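PDB 2H1T: glycolipid-binding domain-containing protein from Pseudomonas aeruginosa, which is of uncertain function but may bind glycolipids and take part in glycolipid metabolism. Local coordinates for residues Leu35-Glu40 and Ile105-Phe110; Tyr46-Arg51 and Ile134-Leu139; Ser164-Val169 and Ile179-Leu184. All coordinates share one frame; numbering follows the deposited sequence.

How the contacts relate
Following the chain from the N terminus, 35-40 and 46-51 lie on neighbouring strands of the six-stranded antiparallel sheet. Their partners, 105-110 and 134-139, come later, at the ends of strands 102-106 and 126-135, neighbours in the second, mixed sheet. Contact 1 closes a loop of 64 residues and contact 2 one of 82; the two loops cross instead of nesting. Both tie one sheet to the other, their centres about 7 Å apart. Contact 3 follows in series, closing a short hairpin within the mixed sheet. It meets contact 1 where Pro109 packs on Tyr181, whereas nearest atoms of contacts 2 and 3 stay about 11 Å apart.

Contact 1 (Leu35-Glu40 and Ile105-Phe110); sequences LRAPDE and IWPSPF
Leu35 and Pro107 make the tight, buried half of this contact. Leu35 has CG anti to its backbone N (chi1 176°); its CD1 lies 4.0 Å from Pro107 CD and only 3.2 Å from Pro107 O, while CD2 meets Pro107 CG at 4.2 Å. The same CD1 also touches CB of Ser108. Two residues on, CB of Ala37 comes to 4.3 Å from CG of Pro107, so the proline ring spans both inward-facing residues. The peptide before Pro107 is cis, and Pro107 CB stands 3.5 Å above the plane of the Trp106 ring, over its centre. Next to the proline, buried Ser108 accepts from Phe110 N through OG, an ST turn, and OG is also hydrogen-bonded to Glu22.

The outer half is polar and reaches solvent. Exposed Glu40 extends its carboxylate to the indole, and Trp106 NE1 donates to OE2 at 2.8 Å. The bond is nearly straight (168°), lies in the indole plane and uses the syn lone pair, although carboxylate and ring planes stand 55° apart. Trp14 of the second subunit packs against both Glu40 and Trp106.

Strand 30-38 runs between strands 16-26 and 45-54 in one sheet; strand 102-106 edges the other, beside strand 126-135. Pro107, just after that edge strand, packs between the sheets against Leu35, Ala37 and Tyr46 of strand 45-54.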
ATOM      1  N   LEU A  35       3.383  -6.177  -4.958  1.00 17.98           N
ATOM      2  CA  LEU A  35       2.084  -6.571  -4.443  1.00 18.59           C
ATOM      3  C   LEU A  35       1.729  -5.655  -3.275  1.00 17.74           C
ATOM      4  O   LEU A  35       2.499  -5.482  -2.340  1.00 15.76           O
ATOM      5  CB  LEU A  35       2.161  -8.064  -4.037  1.00 17.91           C
ATOM      6  CG  LEU A  35       0.992  -8.756  -3.367  1.00 21.75           C
ATOM      7  CD1 LEU A  35       1.188 -10.292  -3.359  1.00 23.80           C
ATOM      8  CD2 LEU A  35       0.772  -8.249  -1.959  1.00 25.21           C
ATOM      9  N   ARG A  36       0.573  -5.027  -3.321  1.00 14.62           N
ATOM     10  CA  ARG A  36       0.158  -4.161  -2.179  1.00 16.41           C
ATOM     11  C   ARG A  36      -1.108  -4.725  -1.605  1.00 15.57           C
ATOM     12  O   ARG A  36      -1.988  -5.139  -2.375  1.00 14.38           O
ATOM     13  CB  ARG A  36      -0.074  -2.719  -2.653  1.00 17.62           C
ATOM     14  CG  ARG A  36       1.187  -2.103  -3.278  1.00 22.27           C
ATOM     15  CD  ARG A  36       0.952  -0.686  -3.751  1.00 24.52           C
ATOM     16  NE  ARG A  36       1.660  -0.378  -5.005  1.00 34.75           N
ATOM     17  CZ  ARG A  36       2.404   0.705  -5.240  1.00 34.57           C
ATOM     18  NH1 ARG A  36       2.620   1.593  -4.299  1.00 41.56           N
ATOM     19  NH2 ARG A  36       2.957   0.886  -6.428  1.00 36.54           N
ATOM     20  N   ALA A  37      -1.219  -4.729  -0.275  1.00 14.74           N
ATOM     21  CA  ALA A  37      -2.294  -5.425   0.413  1.00 14.64           C
ATOM     22  C   ALA A  37      -2.351  -5.001   1.878  1.00 14.97           C
ATOM     23  O   ALA A  37      -1.393  -4.440   2.411  1.00 15.13           O
ATOM     24  CB  ALA A  37      -2.118  -6.954   0.311  1.00 14.70           C
ATOM     25  N   PRO A  38      -3.514  -5.200   2.505  1.00 15.11           N
ATOM     26  CA  PRO A  38      -3.672  -4.919   3.919  1.00 15.02           C
ATOM     27  C   PRO A  38      -3.243  -6.105   4.761  1.00 16.83           C
ATOM     28  O   PRO A  38      -3.503  -7.252   4.374  1.00 15.46           O
ATOM     29  CB  PRO A  38      -5.174  -4.706   4.048  1.00 16.24           C
ATOM     30  CG  PRO A  38      -5.764  -5.614   3.000  1.00 16.88           C
ATOM     31  CD  PRO A  38      -4.784  -5.627   1.883  1.00 17.47           C
ATOM     32  N   ASP A  39      -2.556  -5.810   5.873  1.00 18.37           N
ATOM     33  CA  ASP A  39      -2.333  -6.754   6.956  1.00 18.64           C
ATOM     34  C   ASP A  39      -3.672  -7.055   7.590  1.00 19.65           C
ATOM     35  O   ASP A  39      -4.329  -6.157   8.139  1.00 19.34           O
ATOM     36  CB  ASP A  39      -1.367  -6.140   7.992  1.00 17.63           C
ATOM     37  CG  ASP A  39      -0.973  -7.125   9.119  1.00 19.79           C
ATOM     38  OD1 ASP A  39      -1.840  -7.653   9.826  1.00 22.88           O
ATOM     39  OD2 ASP A  39       0.228  -7.316   9.317  1.00 25.50           O
ATOM     40  N   GLU A  40      -4.047  -8.330   7.548  1.00 19.85           N
ATOM     41  CA  GLU A  40      -5.373  -8.764   7.923  1.00 23.21           C
ATOM     42  C   GLU A  40      -5.589  -8.792   9.450  1.00 24.69           C
ATOM     43  O   GLU A  40      -6.714  -8.981   9.908  1.00 26.26           O
ATOM     44  CB  GLU A  40      -5.667 -10.137   7.287  1.00 23.57           C
ATOM     45  CG  GLU A  40      -5.611 -10.135   5.728  1.00 23.97           C
ATOM     46  CD  GLU A  40      -5.256 -11.507   5.114  1.00 26.42           C
ATOM     47  OE1 GLU A  40      -6.062 -12.443   5.316  1.00 22.64           O
ATOM     48  OE2 GLU A  40      -4.187 -11.629   4.420  1.00 24.02           O
ATOM     49  N   ILE A 105       2.826 -18.253  -2.571  1.00 14.39           N
ATOM     50  CA  ILE A 105       2.862 -16.967  -1.847  1.00 15.11           C
ATOM     51  C   ILE A 105       1.407 -16.583  -1.691  1.00 16.25           C
ATOM     52  O   ILE A 105       0.680 -16.570  -2.679  1.00 16.58           O
ATOM     53  CB  ILE A 105       3.527 -15.848  -2.700  1.00 16.84           C
ATOM     54  CG1 ILE A 105       5.031 -16.093  -2.931  1.00 14.69           C
ATOM     55  CG2 ILE A 105       3.329 -14.498  -2.015  1.00 15.71           C
ATOM     56  CD1 ILE A 105       5.579 -15.466  -4.205  1.00 16.39           C
ATOM     57  N   TRP A 106       1.011 -16.203  -0.477  1.00 16.46           N
ATOM     58  CA  TRP A 106      -0.284 -15.517  -0.214  1.00 15.69           C
ATOM     59  C   TRP A 106       0.063 -14.050   0.032  1.00 17.42           C
ATOM     60  O   TRP A 106       1.005 -13.755   0.766  1.00 18.07           O
ATOM     61  CB  TRP A 106      -1.015 -16.079   1.035  1.00 17.60           C
ATOM     62  CG  TRP A 106      -2.134 -15.187   1.491  1.00 17.77           C
ATOM     63  CD1 TRP A 106      -2.101 -14.201   2.472  1.00 22.68           C
ATOM     64  CD2 TRP A 106      -3.463 -15.139   0.938  1.00 20.86           C
ATOM     65  NE1 TRP A 106      -3.325 -13.545   2.526  1.00 21.86           N
ATOM     66  CE2 TRP A 106      -4.173 -14.111   1.611  1.00 19.11           C
ATOM     67  CE3 TRP A 106      -4.103 -15.842  -0.083  1.00 20.58           C
ATOM     68  CZ2 TRP A 106      -5.499 -13.798   1.309  1.00 21.60           C
ATOM     69  CZ3 TRP A 106      -5.432 -15.528  -0.379  1.00 21.60           C
ATOM     70  CH2 TRP A 106      -6.105 -14.517   0.314  1.00 21.69           C
ATOM     71  N   PRO A 107      -0.721 -13.127  -0.517  1.00 15.55           N
ATOM     72  CA  PRO A 107      -1.846 -13.311  -1.426  1.00 15.50           C
ATOM     73  C   PRO A 107      -1.479 -13.136  -2.890  1.00 16.50           C
ATOM     74  O   PRO A 107      -1.466 -12.010  -3.402  1.00 15.76           O
ATOM     75  CB  PRO A 107      -2.792 -12.195  -0.977  1.00 15.82           C
ATOM     76  CG  PRO A 107      -1.918 -11.122  -0.509  1.00 16.09           C
ATOM     77  CD  PRO A 107      -0.639 -11.723  -0.044  1.00 13.65           C
ATOM     78  N   SER A 108      -1.231 -14.242  -3.591  1.00 14.39           N
ATOM     79  CA  SER A 108      -0.948 -14.130  -5.031  1.00 15.04           C
ATOM     80  C   SER A 108      -1.418 -15.325  -5.820  1.00 15.73           C
ATOM     81  O   SER A 108      -1.019 -16.456  -5.559  1.00 17.88           O
ATOM     82  CB  SER A 108       0.525 -13.900  -5.324  1.00 15.76           C
ATOM     83  OG  SER A 108       0.795 -13.914  -6.728  1.00 16.56           O
ATOM     84  N   PRO A 109      -2.198 -15.070  -6.877  1.00 14.08           N
ATOM     85  CA  PRO A 109      -2.574 -16.233  -7.694  1.00 13.80           C
ATOM     86  C   PRO A 109      -1.512 -16.579  -8.745  1.00 14.81           C
ATOM     87  O   PRO A 109      -1.634 -17.588  -9.492  1.00 17.22           O
ATOM     88  CB  PRO A 109      -3.874 -15.761  -8.338  1.00 14.00           C
ATOM     89  CG  PRO A 109      -3.663 -14.345  -8.534  1.00 13.22           C
ATOM     90  CD  PRO A 109      -2.853 -13.839  -7.354  1.00 14.65           C
ATOM     91  N   PHE A 110      -0.446 -15.787  -8.793  1.00 13.59           N
ATOM     92  CA  PHE A 110       0.681 -16.136  -9.693  1.00 15.64           C
ATOM     93  C   PHE A 110       1.193 -17.537  -9.442  1.00 15.83           C
ATOM     94  O   PHE A 110       1.393 -18.316 -10.395  1.00 14.44           O
ATOM     95  CB  PHE A 110       1.853 -15.173  -9.598  1.00 14.35           C
ATOM     96  CG  PHE A 110       3.039 -15.578 -10.449  1.00 13.78           C
ATOM     97  CD1 PHE A 110       2.879 -15.890 -11.816  1.00 13.76           C
ATOM     98  CD2 PHE A 110       4.284 -15.625  -9.923  1.00 15.69           C
ATOM     99  CE1 PHE A 110       3.949 -16.267 -12.608  1.00 13.76           C
ATOM    100  CE2 PHE A 110       5.361 -16.008 -10.721  1.00 16.73           C
ATOM    101  CZ  PHE A 110       5.193 -16.328 -12.053  1.00 17.89           C
TER

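Contact 2 (Tyr46-Arg51 and Ile134-Leu139); sequences YQLDYR and IEAPAL. With EDO (1,2-ethanediol), chain D.
Tyr46 holds CG between its backbone N and carbonyl carbon (chi1 65°), whereas Leu48 has CG anti to its backbone N (chi1 176°); both side chains meet the loop after strand 126-135. Pro137 lies over one face of the tyrosine. Its CB stands 3.9 Å from the ring centroid and 13° off the normal, a CH-pi contact, while CG and CD continue over the CD2-CE2 side, CD reaching CE2 at 3.8 Å. The proline and the tyrosine side chain cross at about a right angle.

Ala136 CB sits farther along the same side chain, 3.6 Å from both CE1 and OH of Tyr46, approaching the ring obliquely, and it also meets Leu48 CD2 at 4.0 Å. One methyl thereby bridges the phenol and the leucine. The second branch of Leu48, CD1, meets Leu139 CD2 at 4.2 Å. No hydrogen bond spans the segments; the join is van der Waals packing, mostly between apolar groups. The loop itself is shaped by a cis peptide before Pro137 and by Leu139 N bonding back to Glu135 O.

Strand 45-54 lies inside the antiparallel sheet, between strands 30-38 and 60-69; from the latter, Phe65 also packs on Leu139. Strand 126-135 belongs to the opposing mixed sheet, flanked by 102-106 and 142-152, and the loop that follows it packs on the first sheet here.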
ATOM      1  N   TYR A  46       0.794  -3.049   3.652  1.00 15.87           N
ATOM      2  CA  TYR A  46       2.183  -3.378   3.366  1.00 17.84           C
ATOM      3  C   TYR A  46       2.402  -3.423   1.858  1.00 17.84           C
ATOM      4  O   TYR A  46       1.460  -3.398   1.062  1.00 16.11           O
ATOM      5  CB  TYR A  46       2.599  -4.701   4.057  1.00 18.16           C
ATOM      6  CG  TYR A  46       1.866  -5.918   3.557  1.00 19.05           C
ATOM      7  CD1 TYR A  46       2.378  -6.665   2.490  1.00 17.48           C
ATOM      8  CD2 TYR A  46       0.667  -6.354   4.155  1.00 13.63           C
ATOM      9  CE1 TYR A  46       1.692  -7.822   1.990  1.00 19.93           C
ATOM     10  CE2 TYR A  46      -0.039  -7.511   3.634  1.00 17.22           C
ATOM     11  CZ  TYR A  46       0.503  -8.234   2.565  1.00 19.62           C
ATOM     12  OH  TYR A  46      -0.138  -9.346   2.020  1.00 16.49           O
ATOM     13  N   GLN A  47       3.667  -3.410   1.470  1.00 18.90           N
ATOM     14  CA  GLN A  47       4.029  -3.657   0.098  1.00 18.75           C
ATOM     15  C   GLN A  47       5.099  -4.738   0.097  1.00 19.67           C
ATOM     16  O   GLN A  47       6.123  -4.605   0.794  1.00 16.93           O
ATOM     17  CB  GLN A  47       4.578  -2.429  -0.603  1.00 17.62           C
ATOM     18  CG  GLN A  47       4.997  -2.741  -2.069  1.00 21.71           C
ATOM     19  CD  GLN A  47       5.155  -1.513  -2.947  1.00 24.91           C
ATOM     20  OE1 GLN A  47       4.326  -0.588  -2.905  1.00 29.86           O
ATOM     21  NE2 GLN A  47       6.230  -1.489  -3.753  1.00 26.10           N
ATOM     22  N   LEU A  48       4.842  -5.753  -0.736  1.00 18.48           N
ATOM     23  CA  LEU A  48       5.744  -6.871  -0.954  1.00 15.88           C
ATOM     24  C   LEU A  48       6.295  -6.741  -2.371  1.00 15.85           C
ATOM     25  O   LEU A  48       5.539  -6.614  -3.336  1.00 18.38           O
ATOM     26  CB  LEU A  48       4.988  -8.201  -0.837  1.00 14.35           C
ATOM     27  CG  LEU A  48       5.853  -9.440  -1.144  1.00 16.28           C
ATOM     28  CD1 LEU A  48       6.963  -9.563  -0.135  1.00 16.89           C
ATOM     29  CD2 LEU A  48       5.030 -10.695  -1.128  1.00 18.86           C
ATOM     30  N   ASP A  49       7.606  -6.769  -2.489  1.00 15.16           N
ATOM     31  CA  ASP A  49       8.306  -6.841  -3.782  1.00 16.24           C
ATOM     32  C   ASP A  49       8.971  -8.197  -3.804  1.00 14.78           C
ATOM     33  O   ASP A  49       9.582  -8.597  -2.832  1.00 14.18           O
ATOM     34  CB  ASP A  49       9.382  -5.745  -3.899  1.00 16.42           C
ATOM     35  CG  ASP A  49       8.803  -4.339  -3.891  1.00 26.31           C
ATOM     36  OD1 ASP A  49       7.754  -4.110  -4.494  1.00 25.81           O
ATOM     37  OD2 ASP A  49       9.413  -3.445  -3.256  1.00 36.98           O
ATOM     38  N   TYR A  50       8.818  -8.947  -4.883  1.00 15.84           N
ATOM     39  CA  TYR A  50       9.484 -10.218  -4.937  1.00 15.63           C
ATOM     40  C   TYR A  50       9.943 -10.586  -6.326  1.00 16.45           C
ATOM     41  O   TYR A  50       9.418 -10.085  -7.318  1.00 16.65           O
ATOM     42  CB  TYR A  50       8.597 -11.308  -4.328  1.00 14.62           C
ATOM     43  CG  TYR A  50       7.391 -11.762  -5.165  1.00 11.20           C
ATOM     44  CD1 TYR A  50       7.511 -12.725  -6.187  1.00 10.37           C
ATOM     45  CD2 TYR A  50       6.099 -11.320  -4.861  1.00 12.49           C
ATOM     46  CE1 TYR A  50       6.386 -13.135  -6.921  1.00 14.87           C
ATOM     47  CE2 TYR A  50       4.975 -11.779  -5.567  1.00 14.21           C
ATOM     48  CZ  TYR A  50       5.134 -12.687  -6.583  1.00 13.44           C
ATOM     49  OH  TYR A  50       4.009 -13.121  -7.272  1.00 15.69           O
ATOM     50  N   ARG A  51      10.925 -11.466  -6.369  1.00 16.95           N
ATOM     51  CA  ARG A  51      11.397 -11.991  -7.641  1.00 17.77           C
ATOM     52  C   ARG A  51      11.573 -13.482  -7.512  1.00 13.59           C
ATOM     53  O   ARG A  51      12.186 -13.944  -6.544  1.00 13.42           O
ATOM     54  CB  ARG A  51      12.706 -11.289  -8.049  1.00 18.55           C
ATOM     55  CG  ARG A  51      13.373 -11.896  -9.326  1.00 22.17           C
ATOM     56  CD  ARG A  51      14.699 -11.213  -9.715  1.00 26.13           C
ATOM     57  NE  ARG A  51      15.714 -11.237  -8.655  1.00 34.57           N
ATOM     58  CZ  ARG A  51      16.577 -12.232  -8.417  1.00 37.61           C
ATOM     59  NH1 ARG A  51      16.566 -13.363  -9.144  1.00 40.47           N
ATOM     60  NH2 ARG A  51      17.460 -12.099  -7.428  1.00 37.62           N
ATOM     61  N   ILE A 134       4.370 -19.429   1.788  1.00 15.44           N
ATOM     62  CA  ILE A 134       4.949 -18.195   2.365  1.00 16.54           C
ATOM     63  C   ILE A 134       3.832 -17.145   2.336  1.00 17.78           C
ATOM     64  O   ILE A 134       3.387 -16.717   1.274  1.00 16.47           O
ATOM     65  CB  ILE A 134       6.163 -17.700   1.524  1.00 14.78           C
ATOM     66  CG1 ILE A 134       7.150 -18.841   1.327  1.00 19.59           C
ATOM     67  CG2 ILE A 134       6.862 -16.471   2.220  1.00 17.33           C
ATOM     68  CD1 ILE A 134       8.251 -18.596   0.296  1.00 18.83           C
ATOM     69  N   GLU A 135       3.386 -16.768   3.524  1.00 17.32           N
ATOM     70  CA  GLU A 135       2.279 -15.837   3.710  1.00 19.69           C
ATOM     71  C   GLU A 135       2.833 -14.475   4.041  1.00 19.24           C
ATOM     72  O   GLU A 135       3.483 -14.294   5.090  1.00 17.30           O
ATOM     73  CB  GLU A 135       1.368 -16.369   4.805  1.00 19.15           C
ATOM     74  CG  GLU A 135       0.075 -15.684   4.969  1.00 24.50           C
ATOM     75  CD  GLU A 135      -0.744 -16.297   6.116  1.00 23.17           C
ATOM     76  OE1 GLU A 135      -1.146 -17.491   6.027  1.00 24.74           O
ATOM     77  OE2 GLU A 135      -0.993 -15.565   7.088  1.00 31.96           O
ATOM     78  N   ALA A 136       2.580 -13.503   3.156  1.00 19.51           N
ATOM     79  CA  ALA A 136       2.905 -12.115   3.487  1.00 18.70           C
ATOM     80  C   ALA A 136       1.875 -11.599   4.511  1.00 19.78           C
ATOM     81  O   ALA A 136       0.718 -12.021   4.491  1.00 19.45           O
ATOM     82  CB  ALA A 136       2.877 -11.230   2.229  1.00 19.90           C
ATOM     83  N   PRO A 137       2.273 -10.614   5.339  1.00 18.23           N
ATOM     84  CA  PRO A 137       3.597  -9.946   5.358  1.00 19.99           C
ATOM     85  C   PRO A 137       4.735 -10.600   6.162  1.00 21.66           C
ATOM     86  O   PRO A 137       5.875 -10.145   6.070  1.00 21.73           O
ATOM     87  CB  PRO A 137       3.255  -8.560   5.946  1.00 19.62           C
ATOM     88  CG  PRO A 137       2.081  -8.792   6.815  1.00 19.30           C
ATOM     89  CD  PRO A 137       1.321  -9.957   6.259  1.00 18.92           C
ATOM     90  N   ALA A 138       4.457 -11.643   6.940  1.00 22.80           N
ATOM     91  CA  ALA A 138       5.474 -12.151   7.868  1.00 21.14           C
ATOM     92  C   ALA A 138       6.566 -12.957   7.188  1.00 20.44           C
ATOM     93  O   ALA A 138       7.663 -13.021   7.722  1.00 18.50           O
ATOM     94  CB  ALA A 138       4.861 -12.953   8.955  1.00 22.71           C
ATOM     95  N   LEU A 139       6.237 -13.588   6.064  1.00 20.06           N
ATOM     96  CA  LEU A 139       7.188 -14.311   5.210  1.00 21.95           C
ATOM     97  C   LEU A 139       7.951 -15.372   5.999  1.00 21.56           C
ATOM     98  O   LEU A 139       9.187 -15.458   5.934  1.00 20.81           O
ATOM     99  CB  LEU A 139       8.181 -13.349   4.548  1.00 23.00           C
ATOM    100  CG  LEU A 139       7.662 -12.220   3.655  1.00 22.78           C
ATOM    101  CD1 LEU A 139       8.859 -11.561   3.040  1.00 21.66           C
ATOM    102  CD2 LEU A 139       6.737 -12.734   2.603  1.00 20.67           C
TER
HETATM  103  C1  EDO D 189      12.759  -7.271  -4.893  1.00 39.60           C
HETATM  104  O1  EDO D 189      12.743  -8.503  -4.169  1.00 35.69           O
HETATM  105  C2  EDO D 189      13.084  -7.530  -6.360  1.00 41.81           C
HETATM  106  O2  EDO D 189      12.349  -6.644  -7.237  1.00 45.02           O

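Contact 3 (Ser164-Val169 and Ile179-Leu184)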
ATOM      1  N   SER A 164      -7.991 -27.789   6.456  1.00 30.26           N
ATOM      2  CA  SER A 164      -9.057 -26.789   6.102  1.00 27.82           C
ATOM      3  C   SER A 164     -10.145 -27.296   5.140  1.00 27.05           C
ATOM      4  O   SER A 164     -11.242 -26.769   5.107  1.00 30.55           O
ATOM      5  CB  SER A 164      -8.447 -25.574   5.416  1.00 27.95           C
ATOM      6  OG  SER A 164      -8.042 -25.934   4.112  1.00 23.02           O
ATOM      7  N   ALA A 165      -9.837 -28.312   4.346  1.00 26.15           N
ATOM      8  CA  ALA A 165     -10.728 -28.761   3.274  1.00 23.91           C
ATOM      9  C   ALA A 165     -10.996 -27.683   2.221  1.00 23.94           C
ATOM     10  O   ALA A 165     -11.905 -27.890   1.422  1.00 25.08           O
ATOM     11  CB  ALA A 165     -12.052 -29.271   3.827  1.00 25.29           C
ATOM     12  N   PHE A 166     -10.235 -26.571   2.188  1.00 18.66           N
ATOM     13  CA  PHE A 166     -10.448 -25.558   1.155  1.00 16.47           C
ATOM     14  C   PHE A 166     -10.235 -26.124  -0.259  1.00 15.07           C
ATOM     15  O   PHE A 166      -9.255 -26.795  -0.541  1.00 15.60           O
ATOM     16  CB  PHE A 166      -9.526 -24.347   1.350  1.00 18.64           C
ATOM     17  CG  PHE A 166      -9.730 -23.261   0.306  1.00 16.77           C
ATOM     18  CD1 PHE A 166     -10.825 -22.430   0.380  1.00 17.59           C
ATOM     19  CD2 PHE A 166      -8.861 -23.138  -0.790  1.00 17.04           C
ATOM     20  CE1 PHE A 166     -11.045 -21.470  -0.595  1.00 20.11           C
ATOM     21  CE2 PHE A 166      -9.057 -22.170  -1.744  1.00 18.35           C
ATOM     22  CZ  PHE A 166     -10.161 -21.327  -1.638  1.00 16.30           C
ATOM     23  N   LYS A 167     -11.145 -25.800  -1.163  1.00 13.42           N
ATOM     24  CA  LYS A 167     -11.067 -26.250  -2.537  1.00 13.85           C
ATOM     25  C   LYS A 167     -11.513 -25.113  -3.434  1.00 14.45           C
ATOM     26  O   LYS A 167     -12.396 -24.319  -3.063  1.00 15.39           O
ATOM     27  CB  LYS A 167     -11.992 -27.467  -2.765  1.00 12.41           C
ATOM     28  CG  LYS A 167     -11.803 -28.583  -1.770  1.00 12.59           C
ATOM     29  CD  LYS A 167     -12.505 -29.875  -2.243  1.00 12.25           C
ATOM     30  CE  LYS A 167     -12.575 -30.914  -1.167  1.00 10.12           C
ATOM     31  NZ  LYS A 167     -11.241 -31.405  -0.767  1.00  9.76           N
ATOM     32  N   ALA A 168     -10.896 -25.022  -4.614  1.00 13.09           N
ATOM     33  CA  ALA A 168     -11.261 -24.022  -5.593  1.00 13.67           C
ATOM     34  C   ALA A 168     -11.009 -24.546  -7.004  1.00 14.16           C
ATOM     35  O   ALA A 168     -10.153 -25.449  -7.196  1.00 15.71           O
ATOM     36  CB  ALA A 168     -10.490 -22.712  -5.364  1.00 14.16           C
ATOM     37  N   VAL A 169     -11.801 -24.051  -7.968  1.00 13.64           N
ATOM     38  CA  VAL A 169     -11.548 -24.277  -9.404  0.50 13.72           C
ATOM     39  C   VAL A 169     -10.956 -23.025 -10.037  1.00 13.99           C
ATOM     40  O   VAL A 169     -11.557 -21.972  -9.997  1.00 15.63           O
ATOM     41  CB  VAL A 169     -12.806 -24.596 -10.223  0.50 14.72           C
ATOM     42  CG1 VAL A 169     -12.484 -24.537 -11.750  0.50 15.62           C
ATOM     43  CG2 VAL A 169     -13.387 -25.941  -9.837  0.50 18.02           C
ATOM     44  N   ILE A 179      -6.584 -16.568 -14.701  1.00 17.68           N
ATOM     45  CA  ILE A 179      -7.559 -15.533 -15.065  1.00 17.88           C
ATOM     46  C   ILE A 179      -8.455 -15.227 -13.852  1.00 17.75           C
ATOM     47  O   ILE A 179      -8.504 -14.079 -13.365  1.00 15.89           O
ATOM     48  CB  ILE A 179      -8.416 -15.977 -16.323  1.00 17.90           C
ATOM     49  CG1 ILE A 179      -7.488 -16.268 -17.500  1.00 16.63           C
ATOM     50  CG2 ILE A 179      -9.421 -14.857 -16.782  1.00 17.29           C
ATOM     51  CD1 ILE A 179      -8.223 -16.803 -18.750  1.00 19.00           C
ATOM     52  N   ASP A 180      -9.178 -16.249 -13.402  1.00 17.04           N
ATOM     53  CA  ASP A 180     -10.091 -16.156 -12.257  1.00 18.33           C
ATOM     54  C   ASP A 180      -9.723 -17.188 -11.228  1.00 17.17           C
ATOM     55  O   ASP A 180      -9.596 -18.347 -11.515  1.00 18.86           O
ATOM     56  CB  ASP A 180     -11.531 -16.359 -12.635  1.00 19.42           C
ATOM     57  CG  ASP A 180     -12.072 -15.260 -13.502  1.00 25.16           C
ATOM     58  OD1 ASP A 180     -11.710 -14.077 -13.269  1.00 31.53           O
ATOM     59  OD2 ASP A 180     -12.873 -15.573 -14.411  1.00 32.78           O
ATOM     60  N   TYR A 181      -9.536 -16.707 -10.030  1.00 15.51           N
ATOM     61  CA  TYR A 181      -9.436 -17.518  -8.809  1.00 16.22           C
ATOM     62  C   TYR A 181     -10.743 -17.158  -8.102  1.00 15.49           C
ATOM     63  O   TYR A 181     -10.830 -16.177  -7.377  1.00 14.24           O
ATOM     64  CB  TYR A 181      -8.209 -17.134  -8.000  1.00 17.29           C
ATOM     65  CG  TYR A 181      -7.840 -18.213  -7.014  1.00 17.27           C
ATOM     66  CD1 TYR A 181      -8.805 -18.773  -6.171  1.00 14.15           C
ATOM     67  CD2 TYR A 181      -6.522 -18.663  -6.902  1.00 14.83           C
ATOM     68  CE1 TYR A 181      -8.469 -19.758  -5.250  1.00 17.20           C
ATOM     69  CE2 TYR A 181      -6.163 -19.639  -5.962  1.00 18.01           C
ATOM     70  CZ  TYR A 181      -7.145 -20.201  -5.162  1.00 18.60           C
ATOM     71  OH  TYR A 181      -6.848 -21.179  -4.237  1.00 19.47           O
ATOM     72  N   PRO A 182     -11.798 -17.927  -8.347  1.00 18.56           N
ATOM     73  CA  PRO A 182     -13.135 -17.404  -8.045  1.00 19.46           C
ATOM     74  C   PRO A 182     -13.344 -16.975  -6.587  1.00 17.67           C
ATOM     75  O   PRO A 182     -13.061 -17.724  -5.646  1.00 18.79           O
ATOM     76  CB  PRO A 182     -14.079 -18.554  -8.452  1.00 21.06           C
ATOM     77  CG  PRO A 182     -13.227 -19.416  -9.424  1.00 17.07           C
ATOM     78  CD  PRO A 182     -11.833 -19.290  -8.918  1.00 20.35           C
ATOM     79  N   GLY A 183     -13.803 -15.729  -6.432  1.00 20.85           N
ATOM     80  CA  GLY A 183     -14.073 -15.158  -5.122  1.00 21.09           C
ATOM     81  C   GLY A 183     -12.828 -14.678  -4.399  1.00 20.72           C
ATOM     82  O   GLY A 183     -12.956 -14.059  -3.362  1.00 20.50           O
ATOM     83  N   LEU A 184     -11.626 -14.949  -4.934  1.00 19.78           N
ATOM     84  CA  LEU A 184     -10.394 -14.482  -4.309  1.00 18.24           C
ATOM     85  C   LEU A 184      -9.586 -13.498  -5.164  1.00 16.44           C
ATOM     86  O   LEU A 184      -9.107 -12.509  -4.622  1.00 14.95           O
ATOM     87  CB  LEU A 184      -9.479 -15.641  -3.927  1.00 18.02           C
ATOM     88  CG  LEU A 184      -9.941 -16.440  -2.715  1.00 23.34           C
ATOM     89  CD1 LEU A 184      -8.871 -17.436  -2.427  1.00 26.49           C
ATOM     90  CD2 LEU A 184     -10.152 -15.569  -1.548  1.00 23.91           C
TER
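Leu184 N donates to Tyr181 O at 2.8 Å, closing a type II beta turn with Pro182 and Gly183 in its central positions, the glycine at positive phi. Both ends of this turn meet the side chain of Phe166 from the other segment. Phe166 has CG anti to its backbone N (chi1 -179°), as does Tyr181 (chi1 -162°), and the two aromatic side chains reach toward each other tip to tip. Tyr181 OH lies in the plane of the Phe166 ring, at its edge, 3.5 Å from CE2. Phe166 CZ in turn sits near the plane of the Tyr181 ring, 4.3 Å from CE1, so the rings meet at their rims and do not stack. Leu184 adds its CD1 methyl, 4.2 Å from the same CZ.

The contact lies at the open end of the hairpin of strands 167-172 and 178-181 in the mixed sheet, taking in loop residues just before the first strand and just after the second. Ile179 and Asp180 both face Leu171 there, a classic beta bulge, and no hydrogen bond links the two segments themselves. Side chains fill the join instead: Ala168 CB touches Tyr181 CE1 at 3.6 Å and lies 4.1 Å from its OH. CG and CD of Pro182 also come close to Val169 O, an approach whose tightness is doubtful because Val169 has two conformers.

Ahead of the strand, Ser164 OG accepts from Phe166 N (3.0 Å, 172°), an ST turn that shapes the backbone leading to the aromatic ring. On the other side of strand 167-172, strand 155-160 brings Tyr158 against both Phe166 and Tyr181. Leu184 takes part in the subunit interface, making backbone hydrogen bonds to the second subunit and packing on its Trp14. A bound methylpentanediol, probably from the crystallisation liquor, lies about 4 Å from the Phe166 side chain.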